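Local coordinates for protein Cys-Gly metallodipeptidase DUG1 (Saccharomyces cerevisiae, PDB 4G1P) that hydrolyses the dipeptide Cys-Gly as a zinc-dependent dipeptidase of the M20A family and forms the catalytic component of the glutathione degradosomal complex, at residues E290-A295 and K299-D304; Y202-K207 and D308-R313; T223-P228 and M245-Q250; G343-R348 and S360-H365. All coordinates share one frame; numbering follows the deposited sequence.

Contact 1: E290-A295 and K299-D304; sequences EELNAA and KTSLYD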
loop_
_atom_site.group_PDB
_atom_site.type_symbol
_atom_site.label_atom_id
_atom_site.label_comp_id
_atom_site.label_asym_id
_atom_site.label_seq_id
_atom_site.Cartn_x
_atom_site.Cartn_y
_atom_site.Cartn_z
ATOM N N GLU A 290 -25.994 18.914 6.356
ATOM C CA GLU A 290 -26.641 18.150 5.293
ATOM C C GLU A 290 -25.862 18.289 4.006
ATOM O O GLU A 290 -25.768 17.350 3.224
ATOM C CB GLU A 290 -28.068 18.636 5.061
ATOM C CG GLU A 290 -29.065 18.182 6.105
ATOM C CD GLU A 290 -28.806 18.791 7.475
ATOM O OE1 GLU A 290 -28.297 19.942 7.549
ATOM O OE2 GLU A 290 -29.111 18.105 8.477
ATOM N N GLU A 291 -25.319 19.478 3.779
ATOM C CA GLU A 291 -24.495 19.705 2.605
ATOM C C GLU A 291 -23.192 18.933 2.759
ATOM O O GLU A 291 -22.747 18.273 1.830
ATOM C CB GLU A 291 -24.236 21.197 2.404
ATOM C CG GLU A 291 -25.498 21.992 2.086
ATOM C CD GLU A 291 -25.295 23.494 2.200
ATOM O OE1 GLU A 291 -24.817 24.113 1.219
ATOM O OE2 GLU A 291 -25.616 24.052 3.274
ATOM N N LEU A 292 -22.599 19.000 3.945
ATOM C CA LEU A 292 -21.391 18.240 4.223
ATOM C C LEU A 292 -21.618 16.739 3.990
ATOM O O LEU A 292 -20.815 16.083 3.342
ATOM C CB LEU A 292 -20.914 18.491 5.649
ATOM C CG LEU A 292 -19.653 17.731 6.054
ATOM C CD1 LEU A 292 -18.482 18.226 5.218
ATOM C CD2 LEU A 292 -19.382 17.898 7.546
ATOM N N ASN A 293 -22.728 16.212 4.491
ATOM C CA ASN A 293 -23.104 14.837 4.209
ATOM C C ASN A 293 -23.278 14.502 2.720
ATOM O O ASN A 293 -23.084 13.361 2.301
ATOM C CB ASN A 293 -24.382 14.472 4.957
ATOM C CG ASN A 293 -24.202 14.504 6.451
ATOM O OD1 ASN A 293 -23.077 14.449 6.954
ATOM N ND2 ASN A 293 -25.312 14.595 7.177
ATOM N N ALA A 294 -23.662 15.482 1.919
ATOM C CA ALA A 294 -23.927 15.203 0.519
ATOM C C ALA A 294 -22.605 15.017 -0.182
ATOM O O ALA A 294 -22.469 14.169 -1.054
ATOM C CB ALA A 294 -24.708 16.331 -0.112
ATOM N N ALA A 295 -21.627 15.814 0.228
ATOM C CA ALA A 295 -20.317 15.817 -0.405
ATOM C C ALA A 295 -19.528 14.615 0.087
ATOM O O ALA A 295 -18.715 14.039 -0.632
ATOM C CB ALA A 295 -19.593 17.099 -0.081
ATOM N N LYS A 299 -23.113 9.963 6.628
ATOM C CA LYS A 299 -23.399 10.754 7.829
ATOM C C LYS A 299 -22.260 10.663 8.844
ATOM O O LYS A 299 -22.470 10.190 9.957
ATOM C CB LYS A 299 -24.668 10.235 8.515
ATOM C CG LYS A 299 -25.943 10.989 8.215
ATOM C CD LYS A 299 -26.355 10.857 6.777
ATOM C CE LYS A 299 -27.836 11.165 6.623
ATOM N NZ LYS A 299 -28.676 10.073 7.200
ATOM N N THR A 300 -21.064 11.115 8.489
ATOM C CA THR A 300 -19.931 10.895 9.374
ATOM C C THR A 300 -19.212 12.168 9.791
ATOM O O THR A 300 -18.014 12.156 10.074
ATOM C CB THR A 300 -18.921 9.903 8.762
ATOM O OG1 THR A 300 -18.551 10.342 7.446
ATOM C CG2 THR A 300 -19.538 8.517 8.676
ATOM N N SER A 301 -19.949 13.267 9.844
ATOM C CA SER A 301 -19.388 14.523 10.301
ATOM C C SER A 301 -18.956 14.408 11.744
ATOM O O SER A 301 -19.459 13.576 12.473
ATOM C CB SER A 301 -20.431 15.624 10.209
ATOM O OG SER A 301 -19.960 16.783 10.876
ATOM N N LEU A 302 -18.045 15.269 12.161
ATOM C CA LEU A 302 -17.641 15.327 13.553
ATOM C C LEU A 302 -18.372 16.423 14.330
ATOM O O LEU A 302 -18.173 16.559 15.526
ATOM C CB LEU A 302 -16.134 15.572 13.640
ATOM C CG LEU A 302 -15.193 14.541 13.006
ATOM C CD1 LEU A 302 -13.758 15.060 13.036
ATOM C CD2 LEU A 302 -15.296 13.188 13.716
ATOM N N TYR A 303 -19.190 17.218 13.636
ATOM C CA TYR A 303 -19.893 18.369 14.218
ATOM C C TYR A 303 -21.203 18.634 13.496
ATOM O O TYR A 303 -21.284 18.479 12.285
ATOM C CB TYR A 303 -19.064 19.642 14.095
ATOM C CG TYR A 303 -17.729 19.581 14.764
ATOM C CD1 TYR A 303 -17.612 19.694 16.138
ATOM C CD2 TYR A 303 -16.575 19.426 14.019
ATOM C CE1 TYR A 303 -16.370 19.643 16.758
ATOM C CE2 TYR A 303 -15.336 19.368 14.624
ATOM C CZ TYR A 303 -15.241 19.473 15.991
ATOM O OH TYR A 303 -14.007 19.415 16.576
ATOM N N ASP A 304 -22.216 19.076 14.232
ATOM C CA ASP A 304 -23.504 19.401 13.629
ATOM C C ASP A 304 -23.728 20.899 13.436
ATOM O O ASP A 304 -24.409 21.323 12.503
ATOM C CB ASP A 304 -24.628 18.816 14.468
ATOM C CG ASP A 304 -24.610 17.308 14.472
ATOM O OD1 ASP A 304 -24.114 16.727 13.479
ATOM O OD2 ASP A 304 -25.089 16.706 15.460
HETATM O O HOH W 1 -22.737 13.689 9.522
HETATM O O HOH W 2 -20.673 13.323 6.609
#
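Asn293 meets Thr300 and Ser301 in a largely water-bridged contact between helix 289-296 and the loop that leaves it. The evidence is the position of Asn293 OD1, which has no direct bond to the loop but receives two waters. One lies 2.7 Å from Asn293 OD1 and accepts from Ser301 N at 2.8 Å; the other donates to the same oxygen and accepts from Thr300 N at 2.9 Å. Two consecutive backbone N-H groups are thus tied to a single amide oxygen. With CG anti to the carbonyl carbon (chi1 -64°), the Asn293 carboxamide faces the loop. The Lys299 chain crosses it at about a right angle, with Lys299 CG 3.8 Å from Asn293 ND2, an apolar methylene beside the amide nitrogen. The loop joins two consecutive helices, 289-296 and 306-314, and Leu292 packs on Ile309 and Arg313 of the second. On the side facing Ser301, the Leu292 CD2 methyl lies 3.6 Å from Ser301 OG. That hydroxyl donates to Tyr303 O at 2.6 Å, approaching 24° out of the carbonyl plane, a bond that links Ser301 to the residue two places on within the loop. The second subunit abuts the same region, where Leu292 packs on Val240 of that chain.

Contact 2: Y202-K207 and D308-R313; sequences YWLGTK and DILMHR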
loop_
_atom_site.group_PDB
_atom_site.type_symbol
_atom_site.label_atom_id
_atom_site.label_comp_id
_atom_site.label_asym_id
_atom_site.label_seq_id
_atom_site.Cartn_x
_atom_site.Cartn_y
_atom_site.Cartn_z
ATOM N N TYR A 202 -12.365 25.993 -4.287
ATOM C CA TYR A 202 -13.756 25.671 -4.626
ATOM C C TYR A 202 -14.705 26.456 -3.764
ATOM O O TYR A 202 -14.311 26.964 -2.717
ATOM C CB TYR A 202 -14.007 24.171 -4.407
ATOM C CG TYR A 202 -12.758 23.384 -4.668
ATOM C CD1 TYR A 202 -11.834 23.153 -3.648
ATOM C CD2 TYR A 202 -12.451 22.947 -5.949
ATOM C CE1 TYR A 202 -10.652 22.474 -3.900
ATOM C CE2 TYR A 202 -11.280 22.267 -6.205
ATOM C CZ TYR A 202 -10.382 22.030 -5.184
ATOM O OH TYR A 202 -9.206 21.356 -5.445
ATOM N N TRP A 203 -15.961 26.534 -4.199
ATOM C CA TRP A 203 -17.030 27.062 -3.365
ATOM C C TRP A 203 -17.094 26.193 -2.146
ATOM O O TRP A 203 -16.706 25.028 -2.185
ATOM C CB TRP A 203 -18.381 26.955 -4.062
ATOM C CG TRP A 203 -18.541 27.805 -5.256
ATOM C CD1 TRP A 203 -17.635 28.687 -5.763
ATOM C CD2 TRP A 203 -19.689 27.869 -6.108
ATOM N NE1 TRP A 203 -18.145 29.293 -6.887
ATOM C CE2 TRP A 203 -19.406 28.806 -7.121
ATOM C CE3 TRP A 203 -20.925 27.219 -6.118
ATOM C CZ2 TRP A 203 -20.317 29.119 -8.125
ATOM C CZ3 TRP A 203 -21.826 27.527 -7.117
ATOM C CH2 TRP A 203 -21.518 28.471 -8.105
ATOM N N LEU A 204 -17.608 26.750 -1.067
ATOM C CA LEU A 204 -17.818 25.989 0.153
ATOM C C LEU A 204 -18.762 24.804 -0.077
ATOM O O LEU A 204 -18.526 23.688 0.389
ATOM C CB LEU A 204 -18.405 26.920 1.208
ATOM C CG LEU A 204 -18.842 26.266 2.506
ATOM C CD1 LEU A 204 -17.619 25.703 3.176
ATOM C CD2 LEU A 204 -19.529 27.314 3.370
ATOM N N GLY A 205 -19.843 25.069 -0.794
ATOM C CA GLY A 205 -20.888 24.090 -0.991
ATOM C C GLY A 205 -21.124 24.001 -2.473
ATOM O O GLY A 205 -20.189 24.195 -3.254
ATOM N N THR A 206 -22.362 23.739 -2.871
ATOM C CA THR A 206 -22.643 23.538 -4.281
ATOM C C THR A 206 -23.601 24.554 -4.900
ATOM O O THR A 206 -23.877 24.487 -6.091
ATOM C CB THR A 206 -23.219 22.148 -4.521
ATOM O OG1 THR A 206 -24.516 22.069 -3.923
ATOM C CG2 THR A 206 -22.304 21.076 -3.928
ATOM N N LYS A 207 -24.095 25.496 -4.107
ATOM C CA LYS A 207 -25.203 26.348 -4.545
ATOM C C LYS A 207 -24.853 27.829 -4.655
ATOM O O LYS A 207 -25.511 28.564 -5.375
ATOM C CB LYS A 207 -26.378 26.206 -3.584
ATOM C CG LYS A 207 -26.603 24.790 -3.060
ATOM C CD LYS A 207 -27.089 24.817 -1.611
ATOM C CE LYS A 207 -27.493 23.432 -1.146
ATOM N NZ LYS A 207 -28.450 22.816 -2.108
ATOM N N ASP A 308 -19.425 25.333 13.924
ATOM C CA ASP A 308 -18.401 24.360 14.275
ATOM C C ASP A 308 -17.768 23.721 13.054
ATOM O O ASP A 308 -16.539 23.646 12.955
ATOM C CB ASP A 308 -18.974 23.291 15.194
ATOM C CG ASP A 308 -19.126 23.779 16.617
ATOM O OD1 ASP A 308 -18.235 24.541 17.073
ATOM O OD2 ASP A 308 -20.134 23.402 17.264
ATOM N N ILE A 309 -18.609 23.257 12.133
ATOM C CA ILE A 309 -18.122 22.700 10.886
ATOM C C ILE A 309 -17.213 23.716 10.208
ATOM O O ILE A 309 -16.113 23.387 9.766
ATOM C CB ILE A 309 -19.262 22.360 9.934
ATOM C CG1 ILE A 309 -20.194 21.327 10.563
ATOM C CG2 ILE A 309 -18.706 21.828 8.637
ATOM C CD1 ILE A 309 -21.538 21.205 9.866
ATOM N N LEU A 310 -17.658 24.968 10.157
ATOM C CA LEU A 310 -16.891 25.971 9.444
ATOM C C LEU A 310 -15.568 26.248 10.149
ATOM O O LEU A 310 -14.512 26.286 9.510
ATOM C CB LEU A 310 -17.708 27.246 9.213
ATOM C CG LEU A 310 -18.990 27.093 8.380
ATOM C CD1 LEU A 310 -19.815 28.366 8.408
ATOM C CD2 LEU A 310 -18.707 26.678 6.940
ATOM N N MET A 311 -15.614 26.401 11.465
ATOM C CA MET A 311 -14.406 26.753 12.200
ATOM C C MET A 311 -13.385 25.626 12.263
ATOM O O MET A 311 -12.174 25.872 12.303
ATOM C CB MET A 311 -14.741 27.273 13.595
ATOM C CG MET A 311 -15.319 28.682 13.571
ATOM S SD MET A 311 -15.353 29.405 15.209
ATOM C CE MET A 311 -16.202 28.109 16.108
ATOM N N HIS A 312 -13.874 24.394 12.248
ATOM C CA HIS A 312 -12.974 23.260 12.226
ATOM C C HIS A 312 -12.429 22.937 10.830
ATOM O O HIS A 312 -11.388 22.290 10.718
ATOM C CB HIS A 312 -13.589 22.046 12.928
ATOM C CG HIS A 312 -13.493 22.128 14.420
ATOM N ND1 HIS A 312 -14.566 22.449 15.223
ATOM C CD2 HIS A 312 -12.431 21.988 15.248
ATOM C CE1 HIS A 312 -14.174 22.481 16.483
ATOM N NE2 HIS A 312 -12.884 22.206 16.525
ATOM N N ARG A 313 -13.106 23.401 9.775
ATOM C CA ARG A 313 -12.501 23.389 8.438
ATOM C C ARG A 313 -11.527 24.538 8.237
ATOM O O ARG A 313 -10.567 24.398 7.497
ATOM C CB ARG A 313 -13.539 23.527 7.334
ATOM C CG ARG A 313 -14.608 22.494 7.322
ATOM C CD ARG A 313 -15.705 22.932 6.374
ATOM N NE ARG A 313 -15.280 22.810 4.988
ATOM C CZ ARG A 313 -15.968 22.153 4.069
ATOM N NH1 ARG A 313 -17.115 21.586 4.401
ATOM N NH2 ARG A 313 -15.520 22.074 2.823
#
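Leu204, in the loop that leads from strand 195-198 of the catalytic domain's sheet into strand 210-226 of the lid, packs against Leu310 and Arg313 of helix 306-314. This places the contact at the junction of the two domains. The closest approaches on the loop side are made by the two methyls of Leu204, and the backbones stay well apart, with 9.3 Å between Leu204 CA and Leu310 CA. Leu204 CD2 meets Leu310 CD2 at 3.7 Å, the two side chains crossing at about a right angle. The other methyl, Leu204 CD1, sits over the centre of one face of the Arg313 guanidinium, 4.0 Å from Arg313 CZ. A bend in the arginine chain (chi3 73°) turns the flat group so that this face meets the methyl. Arg313 is flanked further by Phe287 and by Ile236 of the second subunit. The chemistry is apolar between the leucines, and methyl-over-face against a charged group: Leu204 CD1 makes van der Waals contact with the guanidinium but offers no acceptor, so it cannot itself satisfy the N-H groups or the charge.

Contact 3: T223-P228 and M245-Q250; sequences TIIEGP and MIDLMQ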
loop_
_atom_site.group_PDB
_atom_site.type_symbol
_atom_site.label_atom_id
_atom_site.label_comp_id
_atom_site.label_asym_id
_atom_site.label_seq_id
_atom_site.Cartn_x
_atom_site.Cartn_y
_atom_site.Cartn_z
ATOM N N THR A 223 6.633 9.018 9.550
ATOM C CA THR A 223 7.333 8.378 10.658
ATOM C C THR A 223 7.941 7.070 10.167
ATOM O O THR A 223 7.221 6.197 9.682
ATOM C CB THR A 223 6.401 8.119 11.864
ATOM O OG1 THR A 223 6.104 9.361 12.503
ATOM C CG2 THR A 223 7.068 7.211 12.880
ATOM N N ILE A 224 9.264 6.951 10.279
ATOM C CA ILE A 224 9.977 5.787 9.755
ATOM C C ILE A 224 10.446 4.841 10.857
ATOM O O ILE A 224 11.188 5.239 11.746
ATOM C CB ILE A 224 11.185 6.203 8.916
ATOM C CG1 ILE A 224 10.834 7.418 8.051
ATOM C CG2 ILE A 224 11.644 5.043 8.062
ATOM C CD1 ILE A 224 12.007 7.965 7.241
ATOM N N ILE A 225 9.992 3.593 10.796
ATOM C CA ILE A 225 10.400 2.574 11.756
ATOM C C ILE A 225 11.015 1.386 11.030
ATOM O O ILE A 225 10.396 0.802 10.130
ATOM C CB ILE A 225 9.228 2.098 12.606
ATOM C CG1 ILE A 225 8.658 3.258 13.414
ATOM C CG2 ILE A 225 9.670 1.003 13.555
ATOM C CD1 ILE A 225 7.434 2.887 14.226
ATOM N N GLU A 226 12.242 1.047 11.427
ATOM C CA GLU A 226 13.025 -0.005 10.793
ATOM C C GLU A 226 13.490 -1.021 11.828
ATOM O O GLU A 226 13.807 -0.656 12.964
ATOM C CB GLU A 226 14.234 0.597 10.084
ATOM C CG GLU A 226 15.161 -0.438 9.494
ATOM C CD GLU A 226 16.218 0.166 8.586
ATOM O OE1 GLU A 226 16.749 1.239 8.948
ATOM O OE2 GLU A 226 16.507 -0.432 7.516
ATOM N N GLY A 227 13.521 -2.297 11.435
ATOM C CA GLY A 227 13.944 -3.388 12.312
ATOM C C GLY A 227 14.928 -4.349 11.657
ATOM O O GLY A 227 16.127 -4.084 11.628
ATOM N N PRO A 228 14.425 -5.468 11.119
ATOM C CA PRO A 228 15.254 -6.432 10.384
ATOM C C PRO A 228 15.763 -5.818 9.091
ATOM O O PRO A 228 15.288 -4.745 8.683
ATOM C CB PRO A 228 14.263 -7.539 10.037
ATOM C CG PRO A 228 12.954 -6.829 9.932
ATOM C CD PRO A 228 12.996 -5.809 11.038
ATOM N N MET A 245 5.743 -2.682 12.132
ATOM C CA MET A 245 4.315 -2.417 11.997
ATOM C C MET A 245 3.576 -2.294 13.333
ATOM O O MET A 245 2.632 -1.510 13.453
ATOM C CB MET A 245 3.630 -3.455 11.100
ATOM C CG MET A 245 3.680 -3.111 9.616
ATOM S SD MET A 245 2.976 -1.491 9.168
ATOM C CE MET A 245 1.226 -1.808 9.371
ATOM N N ILE A 246 4.002 -3.060 14.331
ATOM C CA ILE A 246 3.325 -3.047 15.617
ATOM C C ILE A 246 3.632 -1.743 16.366
ATOM O O ILE A 246 2.730 -1.072 16.879
ATOM C CB ILE A 246 3.681 -4.289 16.437
ATOM C CG1 ILE A 246 3.079 -5.528 15.773
ATOM C CG2 ILE A 246 3.167 -4.166 17.851
ATOM C CD1 ILE A 246 3.519 -6.855 16.387
ATOM N N ASP A 247 4.905 -1.372 16.404
ATOM C CA ASP A 247 5.279 -0.086 16.975
ATOM C C ASP A 247 4.524 1.040 16.273
ATOM O O ASP A 247 3.958 1.929 16.924
ATOM C CB ASP A 247 6.786 0.134 16.862
ATOM C CG ASP A 247 7.584 -0.973 17.535
ATOM O OD1 ASP A 247 6.991 -1.684 18.369
ATOM O OD2 ASP A 247 8.790 -1.129 17.230
ATOM N N LEU A 248 4.491 0.969 14.945
ATOM C CA LEU A 248 3.920 2.027 14.120
ATOM C C LEU A 248 2.439 2.276 14.377
ATOM O O LEU A 248 1.998 3.419 14.351
ATOM C CB LEU A 248 4.152 1.750 12.634
ATOM C CG LEU A 248 3.702 2.907 11.738
ATOM C CD1 LEU A 248 4.644 4.087 11.925
ATOM C CD2 LEU A 248 3.559 2.515 10.257
ATOM N N MET A 249 1.669 1.222 14.624
ATOM C CA MET A 249 0.265 1.412 14.958
ATOM C C MET A 249 0.133 2.186 16.260
ATOM O O MET A 249 -0.787 2.984 16.444
ATOM C CB MET A 249 -0.465 0.078 15.059
ATOM C CG MET A 249 -0.397 -0.741 13.777
ATOM S SD MET A 249 -1.115 0.069 12.327
ATOM C CE MET A 249 0.282 0.910 11.564
ATOM N N GLN A 250 1.071 1.961 17.164
ATOM C CA GLN A 250 1.039 2.661 18.426
ATOM C C GLN A 250 1.457 4.126 18.283
ATOM O O GLN A 250 0.795 5.014 18.805
ATOM C CB GLN A 250 1.853 1.895 19.472
ATOM C CG GLN A 250 1.013 0.804 20.118
ATOM C CD GLN A 250 1.812 -0.389 20.598
ATOM O OE1 GLN A 250 3.043 -0.365 20.635
ATOM N NE2 GLN A 250 1.105 -1.455 20.973
#
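Ile225, on strand 210-226, extends towards Leu248 of helix 244-252, and its path can be traced outward from CB. There the chain branches: CG2 lies anti to the backbone N, while CG1 takes the place beside that N (chi1 -62°). From CG1 the chain runs on fully extended (chi2 177°), which carries CD1 against the helix backbone. This terminal methyl is 3.6 Å from both Leu248 N and Leu248 CA, and it also touches the Leu248 side chain, with 3.8 Å to Leu248 CD1. One residue earlier in the helix, Asp247 CB is 3.9 Å from the same Ile225 CD1, so a single methyl spans two successive helix positions. The arrangement is helix-on-sheet packing within the alpha/beta lid domain: over the short segments the axes of strand 223-226 and helix 245-250 approach to 8.6 Å and run roughly antiparallel, at 152°. Leu248 CD1 also reaches Thr223, 4.0 Å from Thr223 O and 4.1 Å from Thr223 CG2; these two side chains lie alongside, pointing opposite ways. The polar ends in this buried layer are bonded elsewhere. Thr223 OG1 pairs with Thr381 OG1 on strand 378-391, whereas Asp247 OD2 takes bonds from Ser375 and Asn377. Asp247 OD1 is bonded to Ser258 of the second subunit, and Met249 packs on Met249 of that chain, which puts this helix at the dimer interface.

Contact 4: G343-R348 and S360-H365; sequences GKFSIR and SLVQKH. With CYS (cysteine), chain E.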
loop_
_atom_site.group_PDB
_atom_site.type_symbol
_atom_site.label_atom_id
_atom_site.label_comp_id
_atom_site.label_asym_id
_atom_site.label_seq_id
_atom_site.Cartn_x
_atom_site.Cartn_y
_atom_site.Cartn_z
ATOM N N GLY A 343 4.951 5.679 8.082
ATOM C CA GLY A 343 3.600 6.134 8.363
ATOM C C GLY A 343 3.390 7.552 7.849
ATOM O O GLY A 343 4.183 8.447 8.149
ATOM N N LYS A 344 2.330 7.750 7.070
ATOM C CA LYS A 344 2.065 9.047 6.451
ATOM C C LYS A 344 0.964 9.819 7.187
ATOM O O LYS A 344 -0.136 9.308 7.406
ATOM C CB LYS A 344 1.694 8.859 4.977
ATOM C CG LYS A 344 2.707 8.033 4.176
ATOM C CD LYS A 344 4.040 8.750 4.082
ATOM C CE LYS A 344 5.079 7.936 3.346
ATOM N NZ LYS A 344 4.655 7.606 1.981
ATOM N N PHE A 345 1.269 11.047 7.583
ATOM C CA PHE A 345 0.273 11.914 8.225
ATOM C C PHE A 345 0.598 13.407 8.046
ATOM O O PHE A 345 1.763 13.824 8.009
ATOM C CB PHE A 345 0.119 11.573 9.715
ATOM C CG PHE A 345 1.325 11.911 10.541
ATOM C CD1 PHE A 345 2.421 11.070 10.570
ATOM C CD2 PHE A 345 1.366 13.070 11.289
ATOM C CE1 PHE A 345 3.531 11.378 11.332
ATOM C CE2 PHE A 345 2.478 13.388 12.048
ATOM C CZ PHE A 345 3.559 12.538 12.073
ATOM N N SER A 346 -0.437 14.218 7.931
ATOM C CA SER A 346 -0.222 15.654 7.784
ATOM C C SER A 346 -1.052 16.489 8.760
ATOM O O SER A 346 -2.099 16.050 9.270
ATOM C CB SER A 346 -0.479 16.090 6.348
ATOM O OG SER A 346 -1.769 15.691 5.946
ATOM N N ILE A 347 -0.559 17.693 9.028
ATOM C CA ILE A 347 -1.272 18.634 9.868
ATOM C C ILE A 347 -1.622 19.889 9.075
ATOM O O ILE A 347 -0.768 20.490 8.411
ATOM C CB ILE A 347 -0.455 19.008 11.111
ATOM C CG1 ILE A 347 -0.111 17.742 11.925
ATOM C CG2 ILE A 347 -1.225 20.002 11.953
ATOM C CD1 ILE A 347 0.811 17.977 13.125
ATOM N N ARG A 348 -2.894 20.263 9.117
ATOM C CA ARG A 348 -3.330 21.520 8.528
ATOM C C ARG A 348 -3.071 22.642 9.516
ATOM O O ARG A 348 -3.611 22.647 10.616
ATOM C CB ARG A 348 -4.810 21.454 8.159
ATOM C CG ARG A 348 -5.128 20.436 7.056
ATOM C CD ARG A 348 -4.595 20.861 5.697
ATOM N NE ARG A 348 -4.698 19.772 4.735
ATOM C CZ ARG A 348 -4.427 19.869 3.432
ATOM N NH1 ARG A 348 -4.066 21.032 2.887
ATOM N NH2 ARG A 348 -4.546 18.789 2.663
ATOM N N SER A 360 9.113 20.379 15.536
ATOM C CA SER A 360 9.777 19.952 16.749
ATOM C C SER A 360 8.788 19.248 17.646
ATOM O O SER A 360 9.085 18.182 18.193
ATOM C CB SER A 360 10.385 21.135 17.484
ATOM O OG SER A 360 11.496 21.636 16.770
ATOM N N LEU A 361 7.606 19.831 17.794
ATOM C CA LEU A 361 6.619 19.252 18.692
ATOM C C LEU A 361 6.245 17.862 18.214
ATOM O O LEU A 361 6.052 16.957 19.018
ATOM C CB LEU A 361 5.380 20.128 18.773
ATOM C CG LEU A 361 5.585 21.461 19.484
ATOM C CD1 LEU A 361 4.388 22.394 19.223
ATOM C CD2 LEU A 361 5.823 21.251 20.987
ATOM N N VAL A 362 6.159 17.711 16.894
ATOM C CA VAL A 362 5.743 16.467 16.275
ATOM C C VAL A 362 6.810 15.394 16.489
ATOM O O VAL A 362 6.497 14.267 16.855
ATOM C CB VAL A 362 5.452 16.667 14.781
ATOM C CG1 VAL A 362 5.424 15.334 14.055
ATOM C CG2 VAL A 362 4.129 17.397 14.597
ATOM N N GLN A 363 8.066 15.765 16.280
ATOM C CA GLN A 363 9.188 14.880 16.535
ATOM C C GLN A 363 9.300 14.494 18.007
ATOM O O GLN A 363 9.490 13.320 18.355
ATOM C CB GLN A 363 10.476 15.552 16.085
ATOM C CG GLN A 363 10.673 15.535 14.594
ATOM C CD GLN A 363 11.774 16.462 14.153
ATOM O OE1 GLN A 363 12.214 17.315 14.919
ATOM N NE2 GLN A 363 12.234 16.300 12.917
ATOM N N LYS A 364 9.199 15.494 18.870
ATOM C CA LYS A 364 9.248 15.252 20.303
ATOM C C LYS A 364 8.192 14.228 20.707
ATOM O O LYS A 364 8.479 13.294 21.447
ATOM C CB LYS A 364 9.089 16.568 21.076
ATOM C CG LYS A 364 8.960 16.432 22.590
ATOM C CD LYS A 364 9.102 17.799 23.279
ATOM C CE LYS A 364 8.370 17.851 24.626
ATOM N NZ LYS A 364 9.259 17.697 25.821
ATOM N N HIS A 365 6.982 14.388 20.186
ATOM C CA HIS A 365 5.874 13.507 20.530
ATOM C C HIS A 365 6.121 12.088 20.025
ATOM O O HIS A 365 5.930 11.108 20.753
ATOM C CB HIS A 365 4.579 14.052 19.940
ATOM C CG HIS A 365 3.421 13.114 20.047
ATOM N ND1 HIS A 365 2.439 13.252 21.001
ATOM C CD2 HIS A 365 3.079 12.032 19.308
ATOM C CE1 HIS A 365 1.542 12.293 20.850
ATOM N NE2 HIS A 365 1.908 11.537 19.830
HETATM N N CYS E . -2.801 19.513 -2.320
HETATM C CA CYS E . -2.203 19.292 -1.018
HETATM C C CYS E . -3.196 19.724 0.064
HETATM O O CYS E . -3.681 20.855 0.064
HETATM C CB CYS E . -0.868 20.030 -0.901
HETATM S SG CYS E . -0.027 19.779 0.633
#
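Val362, on helix 355-371, supplies the packed part of this contact by dividing its two methyls between Phe345 and Ile347 of strand 340-349. Val362 CG2 touches Ile347 CD1 at 3.7 Å. Val362 CG1 comes to the rim of the Phe345 ring, 3.9 Å from Phe345 CZ and in the plane of the ring, so it is an edge rather than a face that the methyl meets. Phe345 CG lies between its backbone N and C (chi1 68°), and the ring's far edge, CZ and CE2, faces the helix. The packed patch is small, 105 Å² summed over both sides, and it is carried by side-chain ends: the nearest pair of CA atoms, those of Ile347 and Val362, is 9.7 Å apart. The looser side is that of Ser360 and Lys364, both exposed, which take no part in the packing.

Arg348, by contrast, leads away from the helix to the bound cysteine. Its NH1 donates to the cysteine O at 2.9 Å in a nearly straight bond (168°), and the cysteine C lies at the edge of the guanidinium, in its plane. Arg348 NH2 has a further bond to Ser234 of the second subunit, and NH1 a weak one to Ser422. Val362 and its partners thus form the helix-on-sheet layer of the lid domain, while the same strand supplies an arginine to the substrate pocket at the dimer interface, alongside Ser422, His385 and Cys218.

How the contacts relate
From the N terminus, contact 2 opens first, at 202-207, and closes only at 308-313 after a hundred residues. Contacts 3 and 1 both fall within that span, one after the other: contact 3 closes a short loop between 223-228 and 245-250, and contact 1 an even shorter one ending at 299-304. Contact 4 follows in series, and no two loops cross. Contacts 1 and 2 touch where helix 289-296 and the loop after it meet helix 306-314, and where Glu291 reaches Lys207, near the junction of catalytic domain and lid. Contacts 3 and 4 share the lid sheet, where Thr223 O and Gly343 N, 2.8 Å apart, probably hydrogen-bond between neighbouring strands. All four reach the second subunit.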